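Local atomic coordinates of Ras-interacting protein 1 (Homo sapiens, PDB entry 5KHO), a protein that regulates GTPase signalling, cell architecture and adhesion in endothelial cells, and is required for the proper formation of blood vessels. Residues K20-G25 with A120-L125; K33-T38 with L51-L56; L75-G80 with H96-G101. One frame throughout, in Å; residues are numbered along the deposited sequence.

Contact 1 of 3, residues K20-G25 with A120-L125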
loop_
_atom_site.group_PDB
_atom_site.type_symbol
_atom_site.label_atom_id
_atom_site.label_comp_id
_atom_site.label_asym_id
_atom_site.label_seq_id
_atom_site.Cartn_x
_atom_site.Cartn_y
_atom_site.Cartn_z
ATOM N N LYS B 20 12.577 8.470 -6.211
ATOM C CA LYS B 20 12.814 8.107 -7.619
ATOM C C LYS B 20 11.496 8.213 -8.403
ATOM O O LYS B 20 10.546 7.503 -8.101
ATOM C CB LYS B 20 13.378 6.682 -7.785
ATOM C CG LYS B 20 14.052 6.029 -6.589
ATOM C CD LYS B 20 15.557 6.103 -6.661
ATOM C CE LYS B 20 16.213 5.099 -5.731
ATOM N NZ LYS B 20 16.403 3.774 -6.388
ATOM N N ILE B 21 11.444 9.116 -9.380
ATOM C CA ILE B 21 10.295 9.267 -10.283
ATOM C C ILE B 21 10.681 8.593 -11.597
ATOM O O ILE B 21 11.553 9.098 -12.320
ATOM C CB ILE B 21 9.913 10.766 -10.505
ATOM C CG1 ILE B 21 9.029 11.306 -9.386
ATOM C CG2 ILE B 21 9.062 10.953 -11.747
ATOM C CD1 ILE B 21 9.682 11.440 -8.032
ATOM N N PHE B 22 10.065 7.450 -11.895
ATOM C CA PHE B 22 10.472 6.661 -13.066
ATOM C C PHE B 22 9.874 7.207 -14.341
ATOM O O PHE B 22 8.670 7.451 -14.425
ATOM C CB PHE B 22 10.169 5.166 -12.899
ATOM C CG PHE B 22 11.134 4.453 -11.995
ATOM C CD1 PHE B 22 11.141 4.694 -10.605
ATOM C CD2 PHE B 22 12.052 3.543 -12.519
ATOM C CE1 PHE B 22 12.045 4.041 -9.769
ATOM C CE2 PHE B 22 12.953 2.878 -11.678
ATOM C CZ PHE B 22 12.947 3.125 -10.303
ATOM N N GLY B 23 10.745 7.429 -15.320
ATOM C CA GLY B 23 10.346 7.940 -16.631
ATOM C C GLY B 23 10.238 6.800 -17.610
ATOM O O GLY B 23 11.057 6.686 -18.536
ATOM N N ALA B 24 9.231 5.949 -17.371
ATOM C CA ALA B 24 8.878 4.813 -18.225
ATOM C C ALA B 24 8.589 5.334 -19.638
ATOM O O ALA B 24 7.445 5.669 -19.969
ATOM C CB ALA B 24 7.684 4.053 -17.641
ATOM N N GLY B 25 9.664 5.436 -20.427
ATOM C CA GLY B 25 9.650 6.013 -21.771
ATOM C C GLY B 25 9.165 7.451 -21.888
ATOM O O GLY B 25 7.971 7.694 -22.089
ATOM N N ALA B 120 6.927 -5.467 -6.486
ATOM C CA ALA B 120 7.731 -4.253 -6.496
ATOM C C ALA B 120 6.819 -3.025 -6.617
ATOM O O ALA B 120 5.662 -3.141 -7.035
ATOM C CB ALA B 120 8.743 -4.302 -7.629
ATOM N N ARG B 121 7.346 -1.859 -6.239
ATOM C CA ARG B 121 6.587 -0.624 -6.235
ATOM C C ARG B 121 7.497 0.575 -6.498
ATOM O O ARG B 121 8.507 0.757 -5.806
ATOM C CB ARG B 121 5.882 -0.478 -4.902
ATOM C CG ARG B 121 5.079 0.784 -4.732
ATOM C CD ARG B 121 4.863 1.058 -3.263
ATOM N NE ARG B 121 3.877 2.110 -3.047
ATOM C CZ ARG B 121 3.712 2.757 -1.894
ATOM N NH1 ARG B 121 4.476 2.467 -0.840
ATOM N NH2 ARG B 121 2.785 3.701 -1.792
ATOM N N ARG B 122 7.126 1.376 -7.499
ATOM C CA ARG B 122 7.855 2.585 -7.864
ATOM C C ARG B 122 6.899 3.708 -8.265
ATOM O O ARG B 122 5.768 3.437 -8.675
ATOM C CB ARG B 122 8.859 2.298 -8.991
ATOM C CG ARG B 122 8.253 2.091 -10.373
ATOM C CD ARG B 122 9.264 1.530 -11.349
ATOM N NE ARG B 122 8.742 1.536 -12.716
ATOM C CZ ARG B 122 9.416 1.138 -13.796
ATOM N NH1 ARG B 122 8.839 1.205 -14.986
ATOM N NH2 ARG B 122 10.658 0.671 -13.703
ATOM N N PHE B 123 7.357 4.955 -8.133
ATOM C CA PHE B 123 6.639 6.106 -8.659
ATOM C C PHE B 123 6.948 6.277 -10.141
ATOM O O PHE B 123 8.102 6.198 -10.544
ATOM C CB PHE B 123 7.002 7.387 -7.910
ATOM C CG PHE B 123 6.211 7.609 -6.655
ATOM C CD1 PHE B 123 4.825 7.739 -6.697
ATOM C CD2 PHE B 123 6.858 7.718 -5.423
ATOM C CE1 PHE B 123 4.102 7.948 -5.528
ATOM C CE2 PHE B 123 6.143 7.932 -4.254
ATOM C CZ PHE B 123 4.763 8.047 -4.306
ATOM N N GLU B 124 5.909 6.508 -10.943
ATOM C CA GLU B 124 6.055 6.723 -12.386
ATOM C C GLU B 124 5.526 8.095 -12.825
ATOM O O GLU B 124 4.556 8.615 -12.251
ATOM C CB GLU B 124 5.382 5.594 -13.177
ATOM C CG GLU B 124 6.141 4.263 -13.144
ATOM C CD GLU B 124 5.468 3.128 -13.927
ATOM O OE1 GLU B 124 4.241 3.175 -14.183
ATOM O OE2 GLU B 124 6.175 2.159 -14.280
ATOM N N LEU B 125 6.192 8.690 -13.817
ATOM C CA LEU B 125 5.681 9.893 -14.460
ATOM C C LEU B 125 5.067 9.502 -15.789
ATOM O O LEU B 125 5.757 8.964 -16.661
ATOM C CB LEU B 125 6.788 10.908 -14.696
ATOM C CG LEU B 125 6.514 12.409 -14.537
ATOM C CD1 LEU B 125 7.268 13.153 -15.629
ATOM C CD2 LEU B 125 5.043 12.805 -14.527
#

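Contact 2 of 3, residues K33-T38 with L51-L56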
loop_
_atom_site.group_PDB
_atom_site.type_symbol
_atom_site.label_atom_id
_atom_site.label_comp_id
_atom_site.label_asym_id
_atom_site.label_seq_id
_atom_site.Cartn_x
_atom_site.Cartn_y
_atom_site.Cartn_z
ATOM N N LYS B 33 14.703 9.754 -12.787
ATOM C CA LYS B 33 15.296 10.964 -12.238
ATOM C C LYS B 33 14.559 11.225 -10.925
ATOM O O LYS B 33 13.341 11.034 -10.842
ATOM C CB LYS B 33 15.147 12.134 -13.212
ATOM C CG LYS B 33 15.427 11.768 -14.663
ATOM C CD LYS B 33 15.972 12.896 -15.517
ATOM C CE LYS B 33 16.023 12.426 -16.963
ATOM N NZ LYS B 33 16.912 13.221 -17.856
ATOM N N SER B 34 15.284 11.629 -9.891
ATOM C CA SER B 34 14.684 11.723 -8.563
ATOM C C SER B 34 14.637 13.134 -7.985
ATOM O O SER B 34 15.568 13.913 -8.147
ATOM C CB SER B 34 15.362 10.749 -7.598
ATOM O OG SER B 34 16.665 11.159 -7.267
ATOM N N VAL B 35 13.535 13.443 -7.314
ATOM C CA VAL B 35 13.310 14.756 -6.710
ATOM C C VAL B 35 13.339 14.702 -5.170
ATOM O O VAL B 35 13.131 13.634 -4.566
ATOM C CB VAL B 35 11.990 15.404 -7.212
ATOM C CG1 VAL B 35 12.056 15.701 -8.698
ATOM C CG2 VAL B 35 10.782 14.525 -6.919
ATOM N N LEU B 36 13.615 15.849 -4.547
ATOM C CA LEU B 36 13.478 15.994 -3.101
ATOM C C LEU B 36 12.022 16.221 -2.743
ATOM O O LEU B 36 11.328 17.000 -3.402
ATOM C CB LEU B 36 14.333 17.150 -2.585
ATOM C CG LEU B 36 15.788 16.793 -2.266
ATOM C CD1 LEU B 36 16.710 17.952 -2.607
ATOM C CD2 LEU B 36 15.966 16.349 -0.816
ATOM N N ALA B 37 11.555 15.524 -1.717
ATOM C CA ALA B 37 10.192 15.708 -1.232
ATOM C C ALA B 37 10.129 15.809 0.291
ATOM O O ALA B 37 10.780 15.043 1.016
ATOM C CB ALA B 37 9.280 14.603 -1.747
ATOM N N THR B 38 9.346 16.771 0.762
ATOM C CA THR B 38 9.117 16.956 2.193
ATOM C C THR B 38 7.844 16.196 2.586
ATOM O O THR B 38 7.276 15.484 1.756
ATOM C CB THR B 38 9.068 18.462 2.571
ATOM O OG1 THR B 38 7.957 19.106 1.929
ATOM C CG2 THR B 38 10.364 19.160 2.148
ATOM N N LEU B 51 8.956 17.105 -14.603
ATOM C CA LEU B 51 8.926 17.484 -16.028
ATOM C C LEU B 51 10.073 18.417 -16.407
ATOM O O LEU B 51 10.660 18.296 -17.488
ATOM C CB LEU B 51 7.586 18.117 -16.406
ATOM C CG LEU B 51 6.384 17.190 -16.565
ATOM C CD1 LEU B 51 5.116 18.023 -16.685
ATOM C CD2 LEU B 51 6.544 16.253 -17.751
ATOM N N GLU B 52 10.380 19.337 -15.493
ATOM C CA GLU B 52 11.527 20.223 -15.601
ATOM C C GLU B 52 12.810 19.404 -15.743
ATOM O O GLU B 52 13.634 19.688 -16.615
ATOM C CB GLU B 52 11.595 21.136 -14.377
ATOM C CG GLU B 52 11.856 22.594 -14.704
ATOM C CD GLU B 52 11.719 23.511 -13.498
ATOM O OE1 GLU B 52 11.008 23.159 -12.527
ATOM O OE2 GLU B 52 12.327 24.604 -13.519
ATOM N N ARG B 53 12.941 18.373 -14.904
ATOM C CA ARG B 53 14.116 17.502 -14.862
ATOM C C ARG B 53 14.136 16.494 -16.018
ATOM O O ARG B 53 15.193 15.972 -16.368
ATOM C CB ARG B 53 14.222 16.818 -13.487
ATOM C CG ARG B 53 15.424 15.904 -13.301
ATOM C CD ARG B 53 15.639 15.509 -11.852
ATOM N NE ARG B 53 16.622 16.375 -11.205
ATOM C CZ ARG B 53 16.323 17.421 -10.446
ATOM N NH1 ARG B 53 17.298 18.134 -9.910
ATOM N NH2 ARG B 53 15.056 17.749 -10.217
ATOM N N TYR B 54 12.979 16.232 -16.617
ATOM C CA TYR B 54 12.920 15.414 -17.834
ATOM C C TYR B 54 13.069 16.243 -19.110
ATOM O O TYR B 54 13.351 15.694 -20.181
ATOM C CB TYR B 54 11.653 14.547 -17.861
ATOM C CG TYR B 54 11.848 13.245 -17.140
ATOM C CD1 TYR B 54 12.418 12.153 -17.787
ATOM C CD2 TYR B 54 11.494 13.108 -15.799
ATOM C CE1 TYR B 54 12.618 10.951 -17.120
ATOM C CE2 TYR B 54 11.688 11.913 -15.123
ATOM C CZ TYR B 54 12.247 10.841 -15.789
ATOM O OH TYR B 54 12.457 9.658 -15.128
ATOM N N GLY B 55 12.882 17.558 -18.978
ATOM C CA GLY B 55 12.987 18.502 -20.081
ATOM C C GLY B 55 11.690 18.648 -20.849
ATOM O O GLY B 55 11.598 18.205 -21.991
ATOM N N LEU B 56 10.686 19.255 -20.212
ATOM C CA LEU B 56 9.379 19.525 -20.840
ATOM C C LEU B 56 8.734 20.822 -20.339
ATOM O O LEU B 56 8.526 21.008 -19.141
ATOM C CB LEU B 56 8.412 18.345 -20.660
ATOM C CG LEU B 56 8.666 17.044 -21.432
ATOM C CD1 LEU B 56 9.434 16.030 -20.597
ATOM C CD2 LEU B 56 7.353 16.447 -21.914
#

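Contact 3 of 3, residues L75-G80 with H96-G101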
loop_
_atom_site.group_PDB
_atom_site.type_symbol
_atom_site.label_atom_id
_atom_site.label_comp_id
_atom_site.label_asym_id
_atom_site.label_seq_id
_atom_site.Cartn_x
_atom_site.Cartn_y
_atom_site.Cartn_z
ATOM N N LEU B 75 1.379 11.799 -11.620
ATOM C CA LEU B 75 2.260 11.033 -10.754
ATOM C C LEU B 75 1.550 9.759 -10.303
ATOM O O LEU B 75 0.450 9.807 -9.742
ATOM C CB LEU B 75 2.762 11.870 -9.567
ATOM C CG LEU B 75 3.908 11.324 -8.702
ATOM C CD1 LEU B 75 5.111 10.859 -9.518
ATOM C CD2 LEU B 75 4.325 12.384 -7.698
ATOM N N CYS B 76 2.199 8.626 -10.554
ATOM C CA CYS B 76 1.567 7.331 -10.399
ATOM C C CYS B 76 2.262 6.430 -9.391
ATOM O O CYS B 76 3.484 6.279 -9.430
ATOM C CB CYS B 76 1.470 6.632 -11.753
ATOM S SG CYS B 76 0.589 7.613 -12.986
ATOM N N ASP B 77 1.459 5.851 -8.493
ATOM C CA ASP B 77 1.887 4.797 -7.585
ATOM C C ASP B 77 1.700 3.479 -8.324
ATOM O O ASP B 77 0.587 2.954 -8.410
ATOM C CB ASP B 77 1.065 4.852 -6.286
ATOM C CG ASP B 77 1.690 4.044 -5.129
ATOM O OD1 ASP B 77 2.679 3.284 -5.308
ATOM O OD2 ASP B 77 1.165 4.174 -4.009
ATOM N N ALA B 78 2.789 2.967 -8.885
ATOM C CA ALA B 78 2.759 1.744 -9.705
ATOM C C ALA B 78 3.159 0.488 -8.930
ATOM O O ALA B 78 3.897 0.570 -7.938
ATOM C CB ALA B 78 3.645 1.911 -10.928
ATOM N N LEU B 79 2.669 -0.663 -9.395
ATOM C CA LEU B 79 2.907 -1.967 -8.760
ATOM C C LEU B 79 3.014 -3.093 -9.793
ATOM O O LEU B 79 2.432 -3.012 -10.879
ATOM C CB LEU B 79 1.757 -2.322 -7.809
ATOM C CG LEU B 79 1.202 -1.380 -6.750
ATOM C CD1 LEU B 79 -0.202 -1.832 -6.422
ATOM C CD2 LEU B 79 2.065 -1.379 -5.502
ATOM N N GLY B 80 3.730 -4.154 -9.430
ATOM C CA GLY B 80 3.822 -5.358 -10.253
ATOM C C GLY B 80 4.904 -6.295 -9.772
ATOM O O GLY B 80 5.687 -5.943 -8.886
ATOM N N HIS B 96 -0.508 -2.872 -12.159
ATOM C CA HIS B 96 -1.579 -1.949 -11.781
ATOM C C HIS B 96 -0.933 -0.641 -11.369
ATOM O O HIS B 96 0.200 -0.633 -10.903
ATOM C CB HIS B 96 -2.430 -2.517 -10.630
ATOM C CG HIS B 96 -3.520 -1.597 -10.159
ATOM N ND1 HIS B 96 -4.631 -1.301 -10.921
ATOM C CD2 HIS B 96 -3.663 -0.901 -9.006
ATOM C CE1 HIS B 96 -5.406 -0.456 -10.262
ATOM N NE2 HIS B 96 -4.843 -0.200 -9.095
ATOM N N LEU B 97 -1.645 0.464 -11.561
ATOM C CA LEU B 97 -1.189 1.759 -11.056
ATOM C C LEU B 97 -2.327 2.601 -10.488
ATOM O O LEU B 97 -3.498 2.288 -10.679
ATOM C CB LEU B 97 -0.403 2.532 -12.133
ATOM C CG LEU B 97 -1.053 3.018 -13.433
ATOM C CD1 LEU B 97 -1.920 4.255 -13.225
ATOM C CD2 LEU B 97 0.049 3.325 -14.427
ATOM N N ARG B 98 -1.961 3.679 -9.804
ATOM C CA ARG B 98 -2.921 4.615 -9.252
ATOM C C ARG B 98 -2.418 6.026 -9.473
ATOM O O ARG B 98 -1.264 6.323 -9.170
ATOM C CB ARG B 98 -3.091 4.350 -7.767
ATOM C CG ARG B 98 -4.160 5.175 -7.105
ATOM C CD ARG B 98 -4.143 4.933 -5.608
ATOM N NE ARG B 98 -4.320 6.202 -4.917
ATOM C CZ ARG B 98 -3.351 6.870 -4.311
ATOM N NH1 ARG B 98 -2.125 6.385 -4.262
ATOM N NH2 ARG B 98 -3.616 8.023 -3.736
ATOM N N VAL B 99 -3.282 6.892 -9.997
ATOM C CA VAL B 99 -2.930 8.295 -10.203
ATOM C C VAL B 99 -3.199 9.049 -8.919
ATOM O O VAL B 99 -4.344 9.151 -8.484
ATOM C CB VAL B 99 -3.723 8.929 -11.368
ATOM C CG1 VAL B 99 -3.363 10.404 -11.542
ATOM C CG2 VAL B 99 -3.476 8.158 -12.658
ATOM N N LEU B 100 -2.140 9.562 -8.313
ATOM C CA LEU B 100 -2.270 10.457 -7.170
ATOM C C LEU B 100 -3.057 11.702 -7.560
ATOM O O LEU B 100 -2.872 12.234 -8.660
ATOM C CB LEU B 100 -0.885 10.864 -6.647
ATOM C CG LEU B 100 -0.149 9.959 -5.640
ATOM C CD1 LEU B 100 0.144 8.563 -6.180
ATOM C CD2 LEU B 100 1.140 10.623 -5.160
ATOM N N GLY B 101 -3.954 12.145 -6.678
ATOM C CA GLY B 101 -4.550 13.483 -6.789
ATOM C C GLY B 101 -3.492 14.549 -6.535
ATOM O O GLY B 101 -2.472 14.270 -5.903
#

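Contact 1 of 3, residues K20-G25 with A120-L125
The extended side chain of R122 passes over one face of the F22 phenyl ring, the two running at about a right angle to each other. R122 CD sits above the middle of the ring, 3.6 Å from its centroid, a CH-pi contact. R122 CG lies between its own backbone N and carbonyl carbon (chi1 74°), which starts the chain on its way across the ring. Beyond CD the guanidinium stays nearly flush with the phenyl group, their planes 21° apart, and R122 NH2 comes within 3.4 Å of F22 CD2. Its in-plane edge is turned to E124 of the same strand: R122 NE, at 3.1 Å, and R122 NH1, at 2.9 Å, both reach E124 OE2 in a side-on salt bridge. One oxygen thus takes two donors and holds the guanidinium against rotation, while E124 OE1 pairs with R126. A24 adds its CB obliquely to the guanidinium.

Beneath these side chains strands 18-22 and 120-127 run parallel, the central pairing of the ubiquitin-like fold of this Ras-associating domain, which joins its first and last strands. F22 bonds to the residues flanking E124: F22 N donates to F123 O at 2.7 Å, and L125 N to F22 O at 2.8 Å. The short strand segments are strongly twisted, 57° apart in direction. F123 O also lies at the edge of the F22 ring, close to its plane.

I21 and F123 point to the other side of the sheet from F22 and E124. There I21 CG2 meets L125 CB at 3.7 Å, and the F123 ring leads away from strand 18-22 to pack on P106, V109 and Q110 at helix 106-112.

Contact 2 of 3, residues K33-T38 with L51-L56
One face of the Y54 ring carries the aliphatic chain of K33. K33 CG stands 3.5 Å above the ring plane, offset toward the rim, and its line to the ring centroid is 24° off the normal, a CH-pi contact. Nearby, the R53 guanidinium has S34 O over one face, 3.9 Å above its plane and also toward the rim, while V35 CG1 approaches R53 NH2 obliquely at 3.9 Å.

K33 runs between the Y54 ring and the aliphatic part of R53. Its chain, extended beyond CG, touches R53 through K33 CB, 3.7 Å from R53 CD, and continues past the helix backbone, where K33 CD is 3.3 Å from R53 O. A bend in the arginine (chi3 -96°) turns NE out of the line of the preceding carbons; R53 NH2 forms a salt bridge with E49 one helical turn back. The Y54 hydroxyl is hydrogen-bonded to I21 O, tying the end of the helix to strand 18-22. An alanine at Y54 would probably leave K33 CG without the ring it rests on and I21 O without its hydroxyl partner, opening a gap between helix and sheet.

The contact joins the outer strand 30-36 to the last turn of helix 43-54, which packs across the sheet as in other ubiquitin-like domains. A chain of another protein extends the sheet by pairing antiparallel with K33, the mode by which Ras-associating domains commonly engage small GTPases. V35 reaches back to L46 and E49 of the helix and to I21 on adjoining strand 18-22.

Contact 3 of 3, residues L75-G80 with H96-G101
R98 O is approached by two groups of the facing strand: D77 N donates a hydrogen bond of 2.8 Å, and C76 CA makes a CA-H...O contact at 3.2 Å. Strands 73-80 and 96-99 are successive antiparallel strands of the ubiquitin-like sheet, the latter its outermost strand within the chain. D77 with R98 and L79 with H96 are hydrogen-bonded pairs, alternating with the non-hydrogen-bonded pairs C76 with V99 and A78 with L97. R98 N returns a bond to D77 O at 3.0 Å, and L79 N donates to H96 O.

The two faces differ in chemistry. On one, C76 SG touches both L97 CD1, at 4.2 Å, and V99 CG2, at 4.1 Å, and A131 of helix 128-136 packs on C76 and V99. On the other, D77 OD2 approaches the in-plane edge of the R98 guanidinium, but R98 NH1 is 4.0 Å away, a long ion pair; the stronger mates are R121 for D77 and E104 for R98. D77 OD2 also binds a glycerol, probably from crystallisation, and W113 of the second subunit packs on D77, L79 and R98. L100 N donates to L75 O, and the L100 side chain sets out toward strand 73-80, its CD1 3.8 Å from D77 CB.

In the fold
All three contacts are built on one five-stranded sheet. Contact 1 is its middle, yet only partly buried, with an arginine-aromatic cluster on one face and apolar side chains on the other. Contacts 2 and 3 are the more buried and lie on opposite sides of the chain's centre, about 17 Å apart between centres. Contact 2 joins a strand to a helix mainly through side-chain packing, beside the chain of another protein; contact 3 is a strand pair held by a backbone ladder, beside the second subunit. Strand 18-22 links contact 1 to contact 2, and the neighbouring strands 120-127 and 73-80 link it to contact 3.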